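Local coordinates for protein proteasome accessory factor B/C (PafBC) (Paenarthrobacter aurescens, PDB 6SJ9) that probably regulates transcription in the bacterial DNA damage response, binding DNA through winged helix-turn-helix domains and carrying WYL domains of Sm-like fold, at residues A493-A498 and R503-R508; L22-L27 and R44-D49. All coordinates share one frame; numbering follows the deposited sequence.

Contact 1 (A493-A498 and R503-R508); sequences AAITQA and RQLRLR
A498 and L505 form the apolar centre of this helix-to-strand junction in the second WYL domain, where the end of helix 489-501 turns back into the first strand of an Sm-like antiparallel sheet. The single methyl of A498 lies beside the whole isobutyl end of L505: its CB is 3.7 Å from L505 CD1 and 3.9 Å from L505 CD2. L505 keeps CG anti to its carbonyl carbon (chi1 -67°), which turns the isobutyl end toward A498, with both methyls within 4 Å of its CB. CD1 also reaches the helix one turn earlier, standing 4.2 Å from CG1 of I495. I495 starts away from the strand, and its longer chain goes on to L527 and L557, so it links this contact to the rest of the domain core. Alanine suits position 498 because the strand comes so close there; its CB is only 3.4 Å from R503 O.

At the turn itself the backbone closes the junction. R503 N donates to A498 O at 2.9 Å and nearly straight (165°). Beside this bond the CB of R503 lies 4.1 Å from the CB of A498, while the rest of the arginine runs extended from CG to NE and carries its charge outward, to a salt bridge with E501. Arginine thus lends aliphatic carbon to the exposed edge of the contact and keeps its guanidinium at the surface.

Leucine fills the buried side with carbon, and the one hydrogen bond between the two segments is made by main-chain atoms. The chemistry implies a junction in which carbon packing is paired with a main-chain bond, the helix's late carbonyl at A498 being satisfied by the incoming strand.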
ATOM      1  N   ALA A 493       0.286  30.488  -9.085  1.00 39.64           N
ATOM      2  CA  ALA A 493      -0.502  31.273 -10.031  1.00 43.08           C
ATOM      3  C   ALA A 493      -0.017  31.080 -11.477  1.00 42.40           C
ATOM      4  O   ALA A 493      -0.828  31.003 -12.412  1.00 40.93           O
ATOM      5  CB  ALA A 493      -0.440  32.755  -9.634  1.00 44.70           C
ATOM      6  N   ALA A 494       1.292  30.977 -11.688  1.00 37.67           N
ATOM      7  CA  ALA A 494       1.760  30.783 -13.068  1.00 38.58           C
ATOM      8  C   ALA A 494       1.346  29.410 -13.611  1.00 39.25           C
ATOM      9  O   ALA A 494       0.894  29.288 -14.762  1.00 40.69           O
ATOM     10  CB  ALA A 494       3.274  30.983 -13.125  1.00 40.51           C
ATOM     11  N   ILE A 495       1.425  28.375 -12.778  1.00 38.55           N
ATOM     12  CA  ILE A 495       0.954  27.058 -13.211  1.00 39.56           C
ATOM     13  C   ILE A 495      -0.543  27.089 -13.474  1.00 39.50           C
ATOM     14  O   ILE A 495      -1.023  26.546 -14.473  1.00 37.84           O
ATOM     15  CB  ILE A 495       1.313  25.993 -12.158  1.00 41.34           C
ATOM     16  CG1 ILE A 495       2.834  25.805 -12.141  1.00 48.99           C
ATOM     17  CG2 ILE A 495       0.567  24.671 -12.439  1.00 31.71           C
ATOM     18  CD1 ILE A 495       3.337  24.931 -11.058  1.00 50.54           C
ATOM     19  N   THR A 496      -1.305  27.731 -12.582  1.00 39.47           N
ATOM     20  CA  THR A 496      -2.754  27.787 -12.756  1.00 39.64           C
ATOM     21  C   THR A 496      -3.115  28.426 -14.082  1.00 38.82           C
ATOM     22  O   THR A 496      -3.975  27.933 -14.814  1.00 40.08           O
ATOM     23  CB  THR A 496      -3.388  28.578 -11.608  1.00 44.02           C
ATOM     24  OG1 THR A 496      -3.191  27.884 -10.366  1.00 38.25           O
ATOM     25  CG2 THR A 496      -4.932  28.798 -11.855  1.00 47.47           C
ATOM     26  N   GLN A 497      -2.499  29.567 -14.373  1.00 39.49           N
ATOM     27  CA  GLN A 497      -2.835  30.291 -15.565  1.00 45.49           C
ATOM     28  C   GLN A 497      -2.369  29.538 -16.808  1.00 41.72           C
ATOM     29  O   GLN A 497      -3.088  29.476 -17.817  1.00 39.70           O
ATOM     30  CB  GLN A 497      -2.180  31.664 -15.492  1.00 51.65           C
ATOM     31  CG  GLN A 497      -2.416  32.510 -16.699  1.00 59.79           C
ATOM     32  CD  GLN A 497      -1.877  33.962 -16.521  1.00 62.70           C
ATOM     33  OE1 GLN A 497      -2.522  34.815 -15.908  1.00 65.69           O
ATOM     34  NE2 GLN A 497      -0.681  34.208 -17.036  1.00 59.99           N
ATOM     35  N   ALA A 498      -1.193  28.906 -16.731  1.00 40.07           N
ATOM     36  CA  ALA A 498      -0.697  28.161 -17.902  1.00 39.49           C
ATOM     37  C   ALA A 498      -1.629  27.008 -18.246  1.00 38.70           C
ATOM     38  O   ALA A 498      -1.902  26.753 -19.422  1.00 40.53           O
ATOM     39  CB  ALA A 498       0.744  27.670 -17.668  1.00 29.37           C
ATOM     40  N   ARG A 503      -0.743  27.015 -22.042  1.00 35.56           N
ATOM     41  CA  ARG A 503       0.628  27.506 -22.293  1.00 38.83           C
ATOM     42  C   ARG A 503       1.693  26.547 -21.771  1.00 38.92           C
ATOM     43  O   ARG A 503       1.651  26.116 -20.608  1.00 37.14           O
ATOM     44  CB  ARG A 503       0.898  28.874 -21.627  1.00 34.06           C
ATOM     45  CG  ARG A 503      -0.108  29.964 -21.991  1.00 35.58           C
ATOM     46  CD  ARG A 503       0.248  31.323 -21.359  1.00 37.31           C
ATOM     47  NE  ARG A 503      -0.863  32.215 -21.637  1.00 38.82           N
ATOM     48  CZ  ARG A 503      -1.045  32.862 -22.797  1.00 41.60           C
ATOM     49  NH1 ARG A 503      -0.151  32.771 -23.807  1.00 34.59           N
ATOM     50  NH2 ARG A 503      -2.152  33.582 -22.961  1.00 41.12           N
ATOM     51  N   GLN A 504       2.715  26.363 -22.579  1.00 36.32           N
ATOM     52  CA  GLN A 504       3.912  25.670 -22.133  1.00 39.15           C
ATOM     53  C   GLN A 504       4.726  26.555 -21.178  1.00 40.80           C
ATOM     54  O   GLN A 504       4.709  27.792 -21.258  1.00 41.36           O
ATOM     55  CB  GLN A 504       4.751  25.290 -23.356  1.00 41.18           C
ATOM     56  CG  GLN A 504       5.297  23.940 -23.282  1.00 46.24           C
ATOM     57  CD  GLN A 504       6.080  23.537 -24.512  1.00 44.91           C
ATOM     58  OE1 GLN A 504       7.052  24.162 -24.848  1.00 44.56           O
ATOM     59  NE2 GLN A 504       5.646  22.475 -25.176  1.00 44.45           N
ATOM     60  N   LEU A 505       5.464  25.912 -20.274  1.00 37.64           N
ATOM     61  CA  LEU A 505       6.290  26.625 -19.304  1.00 39.48           C
ATOM     62  C   LEU A 505       7.736  26.178 -19.421  1.00 35.31           C
ATOM     63  O   LEU A 505       8.027  24.999 -19.597  1.00 38.62           O
ATOM     64  CB  LEU A 505       5.802  26.387 -17.854  1.00 37.33           C
ATOM     65  CG  LEU A 505       4.420  26.988 -17.521  1.00 35.91           C
ATOM     66  CD1 LEU A 505       3.924  26.576 -16.147  1.00 34.90           C
ATOM     67  CD2 LEU A 505       4.568  28.534 -17.474  1.00 33.00           C
ATOM     68  N   ARG A 506       8.624  27.129 -19.283  1.00 35.84           N
ATOM     69  CA  ARG A 506      10.022  26.855 -19.013  1.00 32.50           C
ATOM     70  C   ARG A 506      10.194  26.757 -17.502  1.00 34.94           C
ATOM     71  O   ARG A 506       9.988  27.742 -16.802  1.00 39.37           O
ATOM     72  CB  ARG A 506      10.911  27.984 -19.517  1.00 33.44           C
ATOM     73  CG  ARG A 506      12.423  27.700 -19.410  1.00 58.99           C
ATOM     74  CD  ARG A 506      12.825  26.559 -20.302  1.00 61.17           C
ATOM     75  NE  ARG A 506      14.281  26.465 -20.490  1.00 63.49           N
ATOM     76  CZ  ARG A 506      14.871  25.451 -21.104  1.00 56.70           C
ATOM     77  NH1 ARG A 506      14.121  24.467 -21.592  1.00 48.55           N
ATOM     78  NH2 ARG A 506      16.199  25.429 -21.227  1.00 62.08           N
ATOM     79  N   LEU A 507      10.615  25.591 -17.027  1.00 35.45           N
ATOM     80  CA  LEU A 507      10.746  25.292 -15.609  1.00 36.60           C
ATOM     81  C   LEU A 507      12.221  25.150 -15.255  1.00 37.80           C
ATOM     82  O   LEU A 507      12.984  24.451 -15.950  1.00 38.89           O
ATOM     83  CB  LEU A 507       9.996  24.002 -15.261  1.00 36.60           C
ATOM     84  CG  LEU A 507      10.403  23.368 -13.943  1.00 35.27           C
ATOM     85  CD1 LEU A 507       9.965  24.256 -12.734  1.00 35.15           C
ATOM     86  CD2 LEU A 507       9.784  21.940 -13.922  1.00 34.85           C
ATOM     87  N   ARG A 508      12.621  25.826 -14.201  1.00 34.50           N
ATOM     88  CA  ARG A 508      13.909  25.623 -13.541  1.00 40.27           C
ATOM     89  C   ARG A 508      13.629  24.960 -12.201  1.00 38.63           C
ATOM     90  O   ARG A 508      12.938  25.531 -11.362  1.00 35.25           O
ATOM     91  CB  ARG A 508      14.656  26.934 -13.367  1.00 40.96           C
ATOM     92  CG  ARG A 508      15.277  27.387 -14.719  1.00 44.46           C
ATOM     93  CD  ARG A 508      15.920  28.710 -14.477  1.00 51.81           C
ATOM     94  NE  ARG A 508      16.332  29.336 -15.696  1.00 63.59           N
ATOM     95  CZ  ARG A 508      16.594  30.636 -15.759  1.00 72.05           C
ATOM     96  NH1 ARG A 508      16.452  31.374 -14.655  1.00 72.72           N
ATOM     97  NH2 ARG A 508      16.994  31.185 -16.905  1.00 73.57           N
TER

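Contact 2 (L22-L27 and R44-D49); sequences LPRAVL and RMFERD
F46 and L27 meet inside an N-terminal domain of winged helix-turn-helix type, where helix 24-31 packs against the longer helix 39-55. F46 buries the largest area in this contact. With CG anti to its backbone N (chi1 180°), the phenylalanine extends its ring from helix 39-55 toward helix 24-31, and L27 comes across it at about a right angle. One methyl does the touching: L27 CD1 approaches F46 CE1 at 3.5 Å and CZ at 3.7 Å. A large flat side chain suits this place because it can reach across to helix 24-31: the nearest CA atoms of segments 22-27 and 44-49, those of R24 and F46, are 8.9 Å apart. Beyond this pair, L27 also rests on L15 of helix 2-17, and the F46 ring meets Y79 edge-to-face.

R24, in the first turn of its helix after the N-cap residue P23, flanks the ring with its long side chain. Its NE lies 4.4 Å from F46 CD2, obliquely placed, and is buried with no polar partner in the model. The guanidinium is held instead through NH1, which forms a salt bridge with D39. E47, whose OE2 pairs with K50, may add a weak long-range attraction, its OE1 standing 4.4 Å from R24 NH2, beyond salt-bridge range.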
ATOM      1  N   LEU A  22     -25.517  22.453  17.442  1.00 71.31           N
ATOM      2  CA  LEU A  22     -25.795  23.556  16.548  1.00 69.73           C
ATOM      3  C   LEU A  22     -27.274  23.586  16.224  1.00 72.99           C
ATOM      4  O   LEU A  22     -27.851  22.546  15.865  1.00 71.58           O
ATOM      5  CB  LEU A  22     -25.000  23.414  15.247  1.00 65.59           C
ATOM      6  CG  LEU A  22     -23.491  23.595  15.370  1.00 63.58           C
ATOM      7  CD1 LEU A  22     -22.825  23.487  14.011  1.00 58.51           C
ATOM      8  CD2 LEU A  22     -23.199  24.906  16.058  1.00 65.54           C
ATOM      9  N   PRO A  23     -27.899  24.759  16.275  1.00 76.61           N
ATOM     10  CA  PRO A  23     -29.305  24.871  15.865  1.00 82.33           C
ATOM     11  C   PRO A  23     -29.411  24.919  14.346  1.00 81.57           C
ATOM     12  O   PRO A  23     -28.441  25.204  13.641  1.00 74.27           O
ATOM     13  CB  PRO A  23     -29.773  26.182  16.518  1.00 82.97           C
ATOM     14  CG  PRO A  23     -28.487  27.017  16.630  1.00 79.91           C
ATOM     15  CD  PRO A  23     -27.326  26.031  16.754  1.00 75.00           C
ATOM     16  N   ARG A  24     -30.622  24.637  13.849  1.00 89.16           N
ATOM     17  CA  ARG A  24     -30.814  24.505  12.405  1.00 88.76           C
ATOM     18  C   ARG A  24     -30.414  25.762  11.643  1.00 83.81           C
ATOM     19  O   ARG A  24     -29.902  25.662  10.517  1.00 79.72           O
ATOM     20  CB  ARG A  24     -32.276  24.212  12.069  1.00 97.75           C
ATOM     21  CG  ARG A  24     -32.459  23.995  10.577  1.00103.19           C
ATOM     22  CD  ARG A  24     -33.902  24.088  10.121  1.00109.58           C
ATOM     23  NE  ARG A  24     -34.691  22.901  10.384  1.00114.16           N
ATOM     24  CZ  ARG A  24     -35.943  22.766   9.973  1.00118.47           C
ATOM     25  NH1 ARG A  24     -36.516  23.749   9.291  1.00119.45           N
ATOM     26  NH2 ARG A  24     -36.610  21.651  10.230  1.00121.46           N
ATOM     27  N   ALA A  25     -30.635  26.941  12.238  1.00 83.84           N
ATOM     28  CA  ALA A  25     -30.294  28.191  11.569  1.00 84.38           C
ATOM     29  C   ALA A  25     -28.801  28.289  11.290  1.00 81.56           C
ATOM     30  O   ALA A  25     -28.390  28.734  10.214  1.00 84.12           O
ATOM     31  CB  ALA A  25     -30.766  29.379  12.411  1.00 86.62           C
ATOM     32  N   VAL A  26     -27.969  27.895  12.253  1.00 77.76           N
ATOM     33  CA  VAL A  26     -26.526  27.955  12.038  1.00 74.94           C
ATOM     34  C   VAL A  26     -26.098  26.936  10.977  1.00 74.39           C
ATOM     35  O   VAL A  26     -25.246  27.228  10.126  1.00 72.80           O
ATOM     36  CB  VAL A  26     -25.782  27.751  13.372  1.00 74.35           C
ATOM     37  CG1 VAL A  26     -24.293  27.740  13.140  1.00 71.14           C
ATOM     38  CG2 VAL A  26     -26.166  28.838  14.371  1.00 77.40           C
ATOM     39  N   LEU A  27     -26.664  25.720  11.021  1.00 75.41           N
ATOM     40  CA  LEU A  27     -26.306  24.705  10.031  1.00 75.80           C
ATOM     41  C   LEU A  27     -26.633  25.163   8.621  1.00 77.86           C
ATOM     42  O   LEU A  27     -25.883  24.878   7.682  1.00 76.02           O
ATOM     43  CB  LEU A  27     -27.016  23.385  10.319  1.00 76.99           C
ATOM     44  CG  LEU A  27     -26.543  22.634  11.552  1.00 77.94           C
ATOM     45  CD1 LEU A  27     -27.231  21.267  11.659  1.00 78.62           C
ATOM     46  CD2 LEU A  27     -25.048  22.480  11.455  1.00 76.28           C
ATOM     47  N   ARG A  44     -36.361  19.876   4.177  1.00 92.45           N
ATOM     48  CA  ARG A  44     -36.441  18.464   3.811  1.00 90.95           C
ATOM     49  C   ARG A  44     -35.091  17.915   3.362  1.00 86.10           C
ATOM     50  O   ARG A  44     -34.759  16.761   3.654  1.00 84.84           O
ATOM     51  CB  ARG A  44     -37.531  18.200   2.765  1.00 97.90           C
ATOM     52  CG  ARG A  44     -37.939  19.307   1.807  1.00101.58           C
ATOM     53  CD  ARG A  44     -39.112  18.772   0.932  1.00104.17           C
ATOM     54  NE  ARG A  44     -39.448  19.670  -0.167  1.00105.09           N
ATOM     55  CZ  ARG A  44     -40.428  20.567  -0.132  1.00110.09           C
ATOM     56  NH1 ARG A  44     -41.191  20.697   0.950  1.00111.67           N
ATOM     57  NH2 ARG A  44     -40.644  21.344  -1.186  1.00112.90           N
HETATM   58  N   MSE A  45     -34.297  18.708   2.655  1.00 85.82           N
HETATM   59  CA  MSE A  45     -32.970  18.237   2.260  1.00 83.22           C
HETATM   60  C   MSE A  45     -32.079  18.003   3.492  1.00 72.71           C
HETATM   61  O   MSE A  45     -31.222  17.124   3.498  1.00 64.76           O
HETATM   62  CB  MSE A  45     -32.320  19.233   1.305  1.00 89.43           C
HETATM   63  CG  MSE A  45     -30.989  18.779   0.706  1.00 94.26           C
HETATM   64 SE   MSE A  45     -29.899  20.352   0.245  1.00100.53          SE
HETATM   65  CE  MSE A  45     -31.372  21.574  -0.260  1.00102.08           C
ATOM     66  N   PHE A  46     -32.291  18.817   4.527  1.00 72.62           N
ATOM     67  CA  PHE A  46     -31.648  18.580   5.812  1.00 70.99           C
ATOM     68  C   PHE A  46     -32.106  17.257   6.415  1.00 67.55           C
ATOM     69  O   PHE A  46     -31.280  16.436   6.838  1.00 62.18           O
ATOM     70  CB  PHE A  46     -31.950  19.741   6.750  1.00 77.73           C
ATOM     71  CG  PHE A  46     -31.334  19.598   8.108  1.00 81.17           C
ATOM     72  CD1 PHE A  46     -29.957  19.567   8.259  1.00 80.45           C
ATOM     73  CD2 PHE A  46     -32.134  19.523   9.237  1.00 84.43           C
ATOM     74  CE1 PHE A  46     -29.387  19.444   9.513  1.00 81.41           C
ATOM     75  CE2 PHE A  46     -31.576  19.408  10.496  1.00 85.29           C
ATOM     76  CZ  PHE A  46     -30.197  19.368  10.634  1.00 84.16           C
ATOM     77  N   GLU A  47     -33.427  17.020   6.434  1.00 69.98           N
ATOM     78  CA  GLU A  47     -33.964  15.757   6.937  1.00 72.50           C
ATOM     79  C   GLU A  47     -33.427  14.575   6.142  1.00 73.34           C
ATOM     80  O   GLU A  47     -33.139  13.521   6.715  1.00 77.06           O
ATOM     81  CB  GLU A  47     -35.493  15.768   6.863  1.00 81.51           C
ATOM     82  CG  GLU A  47     -36.221  16.689   7.855  1.00 89.73           C
ATOM     83  CD  GLU A  47     -35.989  16.357   9.328  1.00 93.77           C
ATOM     84  OE1 GLU A  47     -35.853  17.306  10.125  1.00 96.00           O
ATOM     85  OE2 GLU A  47     -35.914  15.160   9.685  1.00 95.35           O
ATOM     86  N   ARG A  48     -33.275  14.727   4.818  1.00 73.47           N
ATOM     87  CA  ARG A  48     -32.699  13.644   4.007  1.00 71.73           C
ATOM     88  C   ARG A  48     -31.233  13.391   4.358  1.00 66.29           C
ATOM     89  O   ARG A  48     -30.780  12.235   4.404  1.00 62.08           O
ATOM     90  CB  ARG A  48     -32.812  13.962   2.519  1.00 73.18           C
ATOM     91  CG  ARG A  48     -34.210  13.907   1.940  1.00 76.66           C
ATOM     92  CD  ARG A  48     -34.103  13.763   0.424  1.00 76.76           C
ATOM     93  NE  ARG A  48     -33.374  14.869  -0.189  1.00 75.34           N
ATOM     94  CZ  ARG A  48     -33.943  16.020  -0.544  1.00 78.29           C
ATOM     95  NH1 ARG A  48     -35.243  16.205  -0.352  1.00 84.68           N
ATOM     96  NH2 ARG A  48     -33.222  16.983  -1.093  1.00 74.26           N
ATOM     97  N   ASP A  49     -30.481  14.459   4.634  1.00 63.83           N
ATOM     98  CA  ASP A  49     -29.079  14.266   4.973  1.00 58.19           C
ATOM     99  C   ASP A  49     -28.938  13.593   6.324  1.00 57.92           C
ATOM    100  O   ASP A  49     -28.095  12.713   6.485  1.00 56.77           O
ATOM    101  CB  ASP A  49     -28.373  15.607   4.970  1.00 55.07           C
ATOM    102  CG  ASP A  49     -28.218  16.185   3.590  1.00 55.37           C
ATOM    103  OD1 ASP A  49     -28.333  15.446   2.587  1.00 57.64           O
ATOM    104  OD2 ASP A  49     -27.968  17.393   3.510  1.00 56.96           O
TER

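The two contacts occupy different domains, with centres about 43 Å apart and nearest atoms about 29 Å apart, so neither touches the other. Contact 1 joins a helix to the strand that follows it almost at once, and is mostly buried; contact 2 joins two helices whose contacting segments are 16 residues apart in the chain, and is only partly buried. The short connection lets contact 1 add a backbone hydrogen bond to its aliphatic packing, whereas contact 2 relies on side chains alone, an aromatic ring against a leucine methyl with charged groups nearby. R503 sits at the edge of contact 1 and R24 inside contact 2; their ionic partners, E501 and D39, lie outside the segments.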